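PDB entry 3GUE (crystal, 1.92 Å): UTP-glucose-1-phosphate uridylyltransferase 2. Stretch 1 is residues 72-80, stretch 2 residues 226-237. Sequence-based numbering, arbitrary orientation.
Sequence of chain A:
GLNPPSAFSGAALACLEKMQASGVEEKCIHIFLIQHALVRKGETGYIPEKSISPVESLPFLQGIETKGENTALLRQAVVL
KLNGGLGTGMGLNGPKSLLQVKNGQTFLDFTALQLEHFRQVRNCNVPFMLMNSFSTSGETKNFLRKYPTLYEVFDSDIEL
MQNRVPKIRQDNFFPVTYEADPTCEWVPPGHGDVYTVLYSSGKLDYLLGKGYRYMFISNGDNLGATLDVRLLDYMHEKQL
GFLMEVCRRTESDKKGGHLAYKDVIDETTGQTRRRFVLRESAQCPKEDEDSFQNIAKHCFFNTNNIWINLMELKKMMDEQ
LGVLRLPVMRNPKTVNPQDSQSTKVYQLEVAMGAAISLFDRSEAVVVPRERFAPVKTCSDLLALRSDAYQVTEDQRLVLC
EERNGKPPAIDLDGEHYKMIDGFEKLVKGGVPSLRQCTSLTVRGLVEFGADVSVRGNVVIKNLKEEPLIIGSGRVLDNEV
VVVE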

# COMPACT_ATOMS: atom_id res chain seq x y z
N ALA A 72 16.49 -24.08 -4.95
CA ALA A 72 16.94 -24.05 -3.55
C ALA A 72 16.60 -22.74 -2.80
O ALA A 72 16.24 -22.79 -1.61
CB ALA A 72 18.43 -24.36 -3.46
N LEU A 73 16.68 -21.60 -3.50
CA LEU A 73 16.20 -20.31 -2.98
C LEU A 73 14.70 -20.17 -2.81
O LEU A 73 14.23 -19.61 -1.82
CB LEU A 73 16.75 -19.12 -3.80
CG LEU A 73 18.25 -18.89 -3.62
CD1 LEU A 73 18.77 -17.96 -4.69
CD2 LEU A 73 18.64 -18.39 -2.16
N LEU A 74 13.92 -20.66 -3.78
CA LEU A 74 12.46 -20.64 -3.65
C LEU A 74 12.02 -21.45 -2.43
O LEU A 74 11.09 -21.07 -1.69
CB LEU A 74 11.81 -21.22 -4.91
CG LEU A 74 10.28 -21.30 -4.87
CD1 LEU A 74 9.60 -19.93 -4.74
CD2 LEU A 74 9.77 -22.07 -6.08
N ARG A 75 12.72 -22.56 -2.19
CA ARG A 75 12.48 -23.35 -1.00
C ARG A 75 12.74 -22.55 0.28
O ARG A 75 12.23 -22.89 1.34
CB ARG A 75 13.33 -24.63 -1.04
CG ARG A 75 12.84 -25.66 -2.06
CD ARG A 75 13.40 -27.03 -1.71
NE ARG A 75 14.86 -27.07 -1.84
CZ ARG A 75 15.52 -27.32 -2.97
NH1 ARG A 75 14.89 -27.59 -4.11
NH2 ARG A 75 16.85 -27.27 -2.97
N GLN A 76 13.51 -21.47 0.18
CA GLN A 76 13.76 -20.58 1.33
C GLN A 76 12.79 -19.37 1.44
O GLN A 76 12.89 -18.56 2.38
CB GLN A 76 15.20 -20.07 1.29
CG GLN A 76 16.21 -21.15 1.69
CD GLN A 76 17.66 -20.82 1.39
OE1 GLN A 76 18.52 -21.71 1.37
NE2 GLN A 76 17.96 -19.56 1.16
N ALA A 77 11.88 -19.26 0.48
CA ALA A 77 11.05 -18.07 0.32
C ALA A 77 9.66 -18.19 0.99
O ALA A 77 9.12 -19.27 1.16
CB ALA A 77 10.96 -17.71 -1.14
N VAL A 78 9.12 -17.05 1.41
CA VAL A 78 7.88 -16.96 2.19
C VAL A 78 7.16 -15.71 1.65
O VAL A 78 7.79 -14.74 1.27
CB VAL A 78 8.16 -16.78 3.72
CG1 VAL A 78 6.94 -16.32 4.48
CG2 VAL A 78 8.69 -18.10 4.36
N VAL A 79 5.85 -15.77 1.58
CA VAL A 79 5.06 -14.65 1.06
C VAL A 79 4.28 -14.01 2.18
O VAL A 79 3.71 -14.70 3.03
CB VAL A 79 4.14 -15.05 -0.13
CG1 VAL A 79 3.30 -13.85 -0.62
CG2 VAL A 79 4.98 -15.60 -1.28
N LEU A 80 4.32 -12.68 2.21
CA LEU A 80 3.47 -11.89 3.09
C LEU A 80 2.71 -10.87 2.26
O LEU A 80 3.31 -10.14 1.44
CB LEU A 80 4.31 -11.17 4.16
CG LEU A 80 3.68 -10.25 5.24
CD1 LEU A 80 2.61 -10.90 6.02
CD2 LEU A 80 4.76 -9.77 6.19
N THR A 226 4.29 -10.28 -8.00
CA THR A 226 4.70 -11.63 -8.35
C THR A 226 6.00 -12.01 -7.62
O THR A 226 6.95 -11.22 -7.54
CB THR A 226 4.79 -11.86 -9.93
OG1 THR A 226 4.96 -13.24 -10.22
CG2 THR A 226 5.95 -11.07 -10.58
N LEU A 227 6.02 -13.21 -7.08
CA LEU A 227 7.28 -13.78 -6.64
C LEU A 227 8.10 -14.17 -7.90
O LEU A 227 7.75 -15.10 -8.62
CB LEU A 227 7.01 -14.98 -5.74
CG LEU A 227 8.20 -15.34 -4.86
CD1 LEU A 227 7.77 -15.91 -3.50
CD2 LEU A 227 9.17 -16.26 -5.56
N ASP A 228 9.17 -13.42 -8.18
CA ASP A 228 10.04 -13.69 -9.34
C ASP A 228 11.25 -14.43 -8.83
O ASP A 228 12.10 -13.83 -8.17
CB ASP A 228 10.47 -12.38 -10.01
CG ASP A 228 11.27 -12.59 -11.32
OD1 ASP A 228 11.89 -13.65 -11.57
OD2 ASP A 228 11.27 -11.64 -12.11
N VAL A 229 11.34 -15.73 -9.09
CA VAL A 229 12.52 -16.47 -8.64
C VAL A 229 13.85 -15.93 -9.26
O VAL A 229 14.89 -15.96 -8.61
CB VAL A 229 12.36 -18.01 -8.77
CG1 VAL A 229 13.56 -18.75 -8.16
CG2 VAL A 229 11.05 -18.48 -8.11
N ARG A 230 13.80 -15.39 -10.48
CA ARG A 230 15.01 -14.80 -11.13
C ARG A 230 15.50 -13.49 -10.46
O ARG A 230 16.69 -13.17 -10.50
CB ARG A 230 14.82 -14.63 -12.66
CG ARG A 230 14.44 -15.93 -13.40
CD ARG A 230 14.55 -15.82 -14.95
NE ARG A 230 13.40 -15.14 -15.54
CZ ARG A 230 12.51 -15.70 -16.37
NH1 ARG A 230 12.64 -16.98 -16.75
NH2 ARG A 230 11.49 -14.97 -16.82
N LEU A 231 14.58 -12.77 -9.82
CA LEU A 231 14.92 -11.59 -9.04
C LEU A 231 15.39 -12.01 -7.66
O LEU A 231 16.32 -11.44 -7.07
CB LEU A 231 13.72 -10.68 -8.89
CG LEU A 231 13.96 -9.31 -8.25
CD1 LEU A 231 15.14 -8.51 -8.90
CD2 LEU A 231 12.66 -8.52 -8.30
N LEU A 232 14.73 -13.01 -7.12
CA LEU A 232 15.25 -13.65 -5.94
C LEU A 232 16.70 -14.08 -6.14
O LEU A 232 17.55 -13.80 -5.29
CB LEU A 232 14.39 -14.83 -5.52
CG LEU A 232 14.85 -15.60 -4.28
CD1 LEU A 232 15.22 -14.60 -3.13
CD2 LEU A 232 13.76 -16.54 -3.89
N ASP A 233 16.97 -14.74 -7.27
CA ASP A 233 18.31 -15.25 -7.62
C ASP A 233 19.32 -14.09 -7.59
O ASP A 233 20.38 -14.21 -7.00
CB ASP A 233 18.32 -15.87 -9.03
CG ASP A 233 17.70 -17.26 -9.10
OD1 ASP A 233 17.44 -17.89 -8.06
OD2 ASP A 233 17.50 -17.74 -10.23
N TYR A 234 18.94 -12.98 -8.22
CA TYR A 234 19.74 -11.76 -8.28
C TYR A 234 20.08 -11.17 -6.92
O TYR A 234 21.24 -10.82 -6.66
CB TYR A 234 19.04 -10.69 -9.09
CG TYR A 234 19.76 -9.36 -9.05
CD1 TYR A 234 20.95 -9.18 -9.75
CD2 TYR A 234 19.27 -8.29 -8.29
CE1 TYR A 234 21.63 -7.99 -9.72
CE2 TYR A 234 19.93 -7.08 -8.24
CZ TYR A 234 21.13 -6.94 -8.97
OH TYR A 234 21.82 -5.74 -8.96
N MET A 235 19.06 -11.05 -6.09
CA MET A 235 19.19 -10.49 -4.74
C MET A 235 20.20 -11.28 -3.91
O MET A 235 21.09 -10.72 -3.25
CB MET A 235 17.82 -10.53 -4.08
CG MET A 235 17.79 -9.90 -2.71
SD MET A 235 16.28 -10.36 -1.87
CE MET A 235 16.58 -9.52 -0.29
N HIS A 236 20.04 -12.60 -3.96
CA HIS A 236 20.97 -13.53 -3.33
C HIS A 236 22.44 -13.47 -3.85
O HIS A 236 23.40 -13.48 -3.07
CB HIS A 236 20.39 -14.94 -3.49
CG HIS A 236 21.23 -16.01 -2.89
ND1 HIS A 236 21.30 -16.23 -1.53
CD2 HIS A 236 22.03 -16.94 -3.46
CE1 HIS A 236 22.12 -17.24 -1.29
NE2 HIS A 236 22.57 -17.69 -2.45
N GLU A 237 22.60 -13.38 -5.17
CA GLU A 237 23.92 -13.32 -5.82
C GLU A 237 24.68 -12.06 -5.44
O GLU A 237 25.89 -12.10 -5.28
CB GLU A 237 23.79 -13.35 -7.34
CG GLU A 237 23.57 -14.70 -7.98
CD GLU A 237 22.61 -14.60 -9.16
OE1 GLU A 237 22.50 -13.49 -9.75
OE2 GLU A 237 21.94 -15.63 -9.46

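The most unusual feature is a leucine methyl seated on a histidine ring. Leu 73 CD2 lies 3.6 Å from the centroid of the His 236 ring (CG, ND1, CD2, CE1, NE2), 15° off the ring normal. This is a CH-pi contact over the face. No hydrogen bond crosses between the stretches; most of the remaining contact is apolar packing, with Leu 73 O 3.7 Å from Leu 232 CD2. It buries 429 Å² in all, both sides summed.

Leu 73 is the most covered residue. Its CB points toward the helix 229-237. In its chi1 m, chi2 t rotamer both methyls lie against His 236, and Leu 73 CD1 is also 3.6 Å from Asp 233 OD1. Both oxygens of that carboxylate are hydrogen-bonded just outside the stretches, so the polar atoms beside the methyl have partners. Val 229, Leu 232 and His 236 all point their CB atoms toward stretch 1, as their spacing of three and four residues allows.

Leu 232 CD2 fills the middle. Leu 232 CD2 is 4.0 Å from Leu 73 CB and 4.1 Å from Ala 77 CB. Ala 77 ends the type I turn that starts at Leu 74, closed by Ala 77 N to Leu 74 O at 2.9 Å. Its single methyl is enough to touch both Leu 232 and Leu 227.

Leu 74 points sideways, yet its CD1 reaches Leu 227 CD2 at 3.8 Å and Val 229 CG2 at 3.9 Å. Leu 227, one residue before the N-cap Asp 228, spans Leu 74, Ala 77 and Val 79. Leu 227 CD1 is 3.6 Å from Val 79 CG2. Along the strand, Ala 77 and Val 79 point toward stretch 2 and Val 78 points away, the usual alternation.

Asp 228 caps the helix through weak bonds, with OD1 2.8 Å from Arg 230 N and 3.3 Å from Leu 231 N.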